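Local atomic coordinates of putative enoyl-CoA hydratase/isomerase (Bordetella parapertussis, PDB entry 3ISA), a protein that probably acts on acyl-CoA thioesters as a crotonase-fold enoyl-CoA hydratase or isomerase, although its exact substrate and reaction are not established. Residues L35-H47 with R86-S99. Residues are numbered along the deposited sequence; the frame is centred on the assembly and turned at random. Where two conformers were deposited one is given.
Sequences LVEALIDGVDAAH and RIEMLLQRVAGSPS
Leu-90 of helix 77-95 packs against Leu-39 and Ile-40 of helix 33-48, joining two near-parallel helices of the crotonase fold. The axes of 35-47 and 86-95 approach to 9.7 Å, with 28° between their directions. Both helices precede parallel strands of the main sheet.

The apolar seam starts at Val-36, whose CG2 lies 3.6 Å from Ile-87 CG1. Leu-90 points its CG away from its backbone N (chi1 172°), which brings both methyls against Leu-39 CB. Ile-40 CG1 rests on Leu-90 CB. Farther along, Val-43 CG2 meets Val-94 CG2.

At the C-terminal end, His-47 meets the turn leading into strand 100-105. Its ring contacts are tentative, as they hold for one of two deposited conformers. In that conformer NE2 makes a weak, bent hydrogen bond to Ser-97 OG. Pro-98 CD sits 3.8 Å from the His-47 ring centroid, a CH-pi contact over the face, while Arg-93 O lies at the ring edge. Ser-97 OG also accepts from Ser-99 N in an ST turn.

Two salt bridges flank Ile-40. Arg-86 grips Glu-37 side-on, with NH2 to OE1 and NE to OE2 both at 2.9 Å. The Glu-37 carboxylate and Arg-86 guanidinium planes are 13° apart, and both oxygens use syn lone pairs. Ile-40 CD1 lies over one face of the Arg-86 guanidinium, toward its rim. Pro-231 of a second subunit packs on both Glu-37 and Arg-86. Arg-93 holds Asp-44 in the same side-on manner, NE to OD1 at 2.8 Å and NH1 to OD2 at 2.9 Å.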
# COMPACT_ATOMS: atom_id res chain seq x y z
N LEU D 35 -21.31 -26.63 12.38
CA LEU D 35 -19.97 -26.68 12.96
C LEU D 35 -19.19 -25.37 12.78
O LEU D 35 -18.58 -24.88 13.74
CB LEU D 35 -19.17 -27.88 12.43
CG LEU D 35 -17.73 -28.06 12.95
CD1 LEU D 35 -17.62 -27.94 14.49
CD2 LEU D 35 -17.24 -29.43 12.48
N VAL D 36 -19.24 -24.78 11.57
CA VAL D 36 -18.57 -23.49 11.31
C VAL D 36 -19.12 -22.43 12.26
O VAL D 36 -18.34 -21.72 12.92
CB VAL D 36 -18.69 -23.08 9.82
CG1 VAL D 36 -18.14 -21.63 9.54
CG2 VAL D 36 -17.98 -24.11 8.96
N GLU D 37 -20.45 -22.34 12.38
CA GLU D 37 -21.04 -21.34 13.29
C GLU D 37 -20.65 -21.54 14.76
O GLU D 37 -20.43 -20.57 15.48
CB GLU D 37 -22.56 -21.25 13.13
CG GLU D 37 -23.04 -20.69 11.78
CD GLU D 37 -22.39 -19.36 11.37
OE1 GLU D 37 -22.35 -18.41 12.17
OE2 GLU D 37 -21.96 -19.28 10.20
N ALA D 38 -20.57 -22.80 15.20
CA ALA D 38 -20.11 -23.15 16.53
C ALA D 38 -18.66 -22.73 16.78
O ALA D 38 -18.31 -22.26 17.88
CB ALA D 38 -20.27 -24.65 16.75
N LEU D 39 -17.81 -22.92 15.77
CA LEU D 39 -16.42 -22.51 15.83
C LEU D 39 -16.29 -20.99 15.91
O LEU D 39 -15.54 -20.48 16.71
CB LEU D 39 -15.65 -23.04 14.63
CG LEU D 39 -15.22 -24.51 14.80
CD1 LEU D 39 -15.02 -25.19 13.42
CD2 LEU D 39 -13.99 -24.65 15.68
N ILE D 40 -17.05 -20.29 15.08
CA ILE D 40 -17.05 -18.84 15.10
C ILE D 40 -17.48 -18.29 16.47
O ILE D 40 -16.80 -17.41 17.01
CB ILE D 40 -17.94 -18.27 13.95
CG1 ILE D 40 -17.23 -18.45 12.59
CG2 ILE D 40 -18.22 -16.81 14.17
CD1 ILE D 40 -18.07 -18.18 11.37
N ASP D 41 -18.58 -18.82 17.01
CA ASP D 41 -19.05 -18.45 18.35
C ASP D 41 -18.00 -18.71 19.43
O ASP D 41 -17.74 -17.82 20.26
CB ASP D 41 -20.36 -19.18 18.65
CG ASP D 41 -21.55 -18.63 17.85
OD1 ASP D 41 -21.40 -17.57 17.21
OD2 ASP D 41 -22.62 -19.26 17.86
N GLY D 42 -17.39 -19.90 19.41
CA GLY D 42 -16.36 -20.28 20.38
C GLY D 42 -15.12 -19.40 20.31
O GLY D 42 -14.62 -18.96 21.35
N VAL D 43 -14.62 -19.17 19.10
CA VAL D 43 -13.47 -18.28 18.87
C VAL D 43 -13.76 -16.84 19.33
O VAL D 43 -12.94 -16.23 20.02
CB VAL D 43 -12.96 -18.35 17.39
CG1 VAL D 43 -11.94 -17.30 17.13
CG2 VAL D 43 -12.34 -19.76 17.12
N ASP D 44 -14.94 -16.31 18.98
CA ASP D 44 -15.35 -14.97 19.42
C ASP D 44 -15.42 -14.86 20.95
O ASP D 44 -14.98 -13.86 21.51
CB ASP D 44 -16.70 -14.56 18.82
CG ASP D 44 -16.63 -14.25 17.33
OD1 ASP D 44 -15.52 -14.25 16.75
OD2 ASP D 44 -17.69 -14.02 16.72
N ALA D 45 -15.94 -15.90 21.61
CA ALA D 45 -16.03 -15.93 23.07
C ALA D 45 -14.64 -15.96 23.70
O ALA D 45 -14.39 -15.24 24.66
CB ALA D 45 -16.86 -17.13 23.52
N ALA D 46 -13.74 -16.77 23.14
CA ALA D 46 -12.35 -16.81 23.60
C ALA D 46 -11.62 -15.46 23.46
O ALA D 46 -10.81 -15.11 24.33
CB ALA D 46 -11.59 -17.91 22.89
N HIS D 47 -11.91 -14.73 22.38
CA HIS D 47 -11.31 -13.43 22.19
C HIS D 47 -11.85 -12.41 23.22
O HIS D 47 -11.09 -11.62 23.77
CB HIS D 47 -11.46 -12.96 20.74
CG HIS D 47 -10.70 -13.82 19.76
ND1 HIS D 47 -10.81 -13.66 18.39
CD2 HIS D 47 -9.84 -14.84 19.95
CE1 HIS D 47 -10.04 -14.54 17.79
NE2 HIS D 47 -9.45 -15.28 18.71
N ARG D 86 -18.57 -17.83 5.35
CA ARG D 86 -18.48 -18.02 6.80
C ARG D 86 -17.21 -18.81 7.19
O ARG D 86 -16.58 -18.50 8.19
CB ARG D 86 -19.77 -18.63 7.36
CG ARG D 86 -21.05 -17.73 7.19
CD ARG D 86 -20.94 -16.39 7.94
NE ARG D 86 -21.14 -16.58 9.38
CZ ARG D 86 -20.87 -15.66 10.31
NH1 ARG D 86 -20.35 -14.49 9.95
NH2 ARG D 86 -21.10 -15.91 11.60
N ILE D 87 -16.85 -19.82 6.40
CA ILE D 87 -15.57 -20.52 6.59
C ILE D 87 -14.40 -19.52 6.50
O ILE D 87 -13.57 -19.47 7.41
CB ILE D 87 -15.40 -21.72 5.60
CG1 ILE D 87 -16.33 -22.87 6.03
CG2 ILE D 87 -13.95 -22.21 5.57
CD1 ILE D 87 -16.51 -23.97 4.97
N GLU D 88 -14.35 -18.70 5.45
CA GLU D 88 -13.24 -17.72 5.35
C GLU D 88 -13.26 -16.71 6.50
O GLU D 88 -12.20 -16.33 6.99
CB GLU D 88 -13.24 -17.01 3.98
CG GLU D 88 -12.11 -15.96 3.76
CD GLU D 88 -10.67 -16.51 3.87
OE1 GLU D 88 -10.46 -17.74 4.01
OE2 GLU D 88 -9.72 -15.70 3.83
N MET D 89 -14.45 -16.29 6.94
CA MET D 89 -14.55 -15.39 8.08
C MET D 89 -13.97 -16.06 9.35
O MET D 89 -13.21 -15.44 10.10
CB MET D 89 -15.98 -14.86 8.24
CG MET D 89 -16.40 -13.84 7.13
SD MET D 89 -18.15 -13.30 7.17
CE MET D 89 -18.05 -12.12 8.50
N LEU D 90 -14.28 -17.34 9.54
CA LEU D 90 -13.72 -18.13 10.62
C LEU D 90 -12.18 -18.21 10.53
O LEU D 90 -11.49 -17.97 11.53
CB LEU D 90 -14.31 -19.54 10.63
CG LEU D 90 -13.63 -20.52 11.61
CD1 LEU D 90 -13.75 -20.08 13.10
CD2 LEU D 90 -14.11 -21.96 11.39
N LEU D 91 -11.67 -18.53 9.34
CA LEU D 91 -10.22 -18.68 9.14
C LEU D 91 -9.48 -17.37 9.47
O LEU D 91 -8.41 -17.37 10.09
CB LEU D 91 -9.93 -19.15 7.71
CG LEU D 91 -10.54 -20.50 7.34
CD1 LEU D 91 -10.32 -20.81 5.86
CD2 LEU D 91 -9.97 -21.60 8.24
N GLN D 92 -10.08 -16.25 9.08
CA GLN D 92 -9.47 -14.96 9.35
C GLN D 92 -9.47 -14.63 10.85
O GLN D 92 -8.50 -14.05 11.35
CB GLN D 92 -10.16 -13.88 8.50
CG GLN D 92 -9.83 -14.05 7.00
CD GLN D 92 -10.36 -12.93 6.13
OE1 GLN D 92 -10.86 -11.91 6.63
NE2 GLN D 92 -10.24 -13.10 4.82
N ARG D 93 -10.53 -15.01 11.56
CA ARG D 93 -10.61 -14.83 13.00
C ARG D 93 -9.53 -15.65 13.71
O ARG D 93 -8.87 -15.14 14.61
CB ARG D 93 -11.99 -15.24 13.52
CG ARG D 93 -13.02 -14.15 13.45
CD ARG D 93 -14.37 -14.78 13.24
NE ARG D 93 -15.46 -14.14 13.96
CZ ARG D 93 -16.30 -13.27 13.43
NH1 ARG D 93 -17.28 -12.77 14.16
NH2 ARG D 93 -16.17 -12.89 12.16
N VAL D 94 -9.35 -16.89 13.28
CA VAL D 94 -8.31 -17.76 13.85
C VAL D 94 -6.90 -17.22 13.50
O VAL D 94 -6.05 -17.06 14.40
CB VAL D 94 -8.50 -19.23 13.42
CG1 VAL D 94 -7.37 -20.13 13.98
CG2 VAL D 94 -9.89 -19.73 13.85
N ALA D 95 -6.69 -16.91 12.22
CA ALA D 95 -5.39 -16.39 11.74
C ALA D 95 -4.93 -15.12 12.44
O ALA D 95 -3.75 -14.99 12.78
CB ALA D 95 -5.40 -16.19 10.24
N GLY D 96 -5.87 -14.19 12.64
CA GLY D 96 -5.59 -12.90 13.28
C GLY D 96 -5.85 -12.88 14.79
O GLY D 96 -5.99 -11.81 15.38
N SER D 97 -5.91 -14.05 15.41
CA SER D 97 -6.27 -14.15 16.84
C SER D 97 -5.21 -13.47 17.73
O SER D 97 -4.01 -13.64 17.52
CB SER D 97 -6.40 -15.61 17.25
OG SER D 97 -6.86 -15.74 18.59
N PRO D 98 -5.66 -12.71 18.74
CA PRO D 98 -4.77 -12.24 19.82
C PRO D 98 -4.27 -13.40 20.69
O PRO D 98 -3.28 -13.24 21.41
CB PRO D 98 -5.68 -11.32 20.65
CG PRO D 98 -6.84 -10.98 19.74
CD PRO D 98 -7.04 -12.21 18.91
N SER D 99 -4.97 -14.53 20.68
CA SER D 99 -4.49 -15.74 21.37
C SER D 99 -3.40 -16.39 20.55
O SER D 99 -3.43 -16.32 19.32
CB SER D 99 -5.61 -16.76 21.54
OG SER D 99 -6.76 -16.23 22.16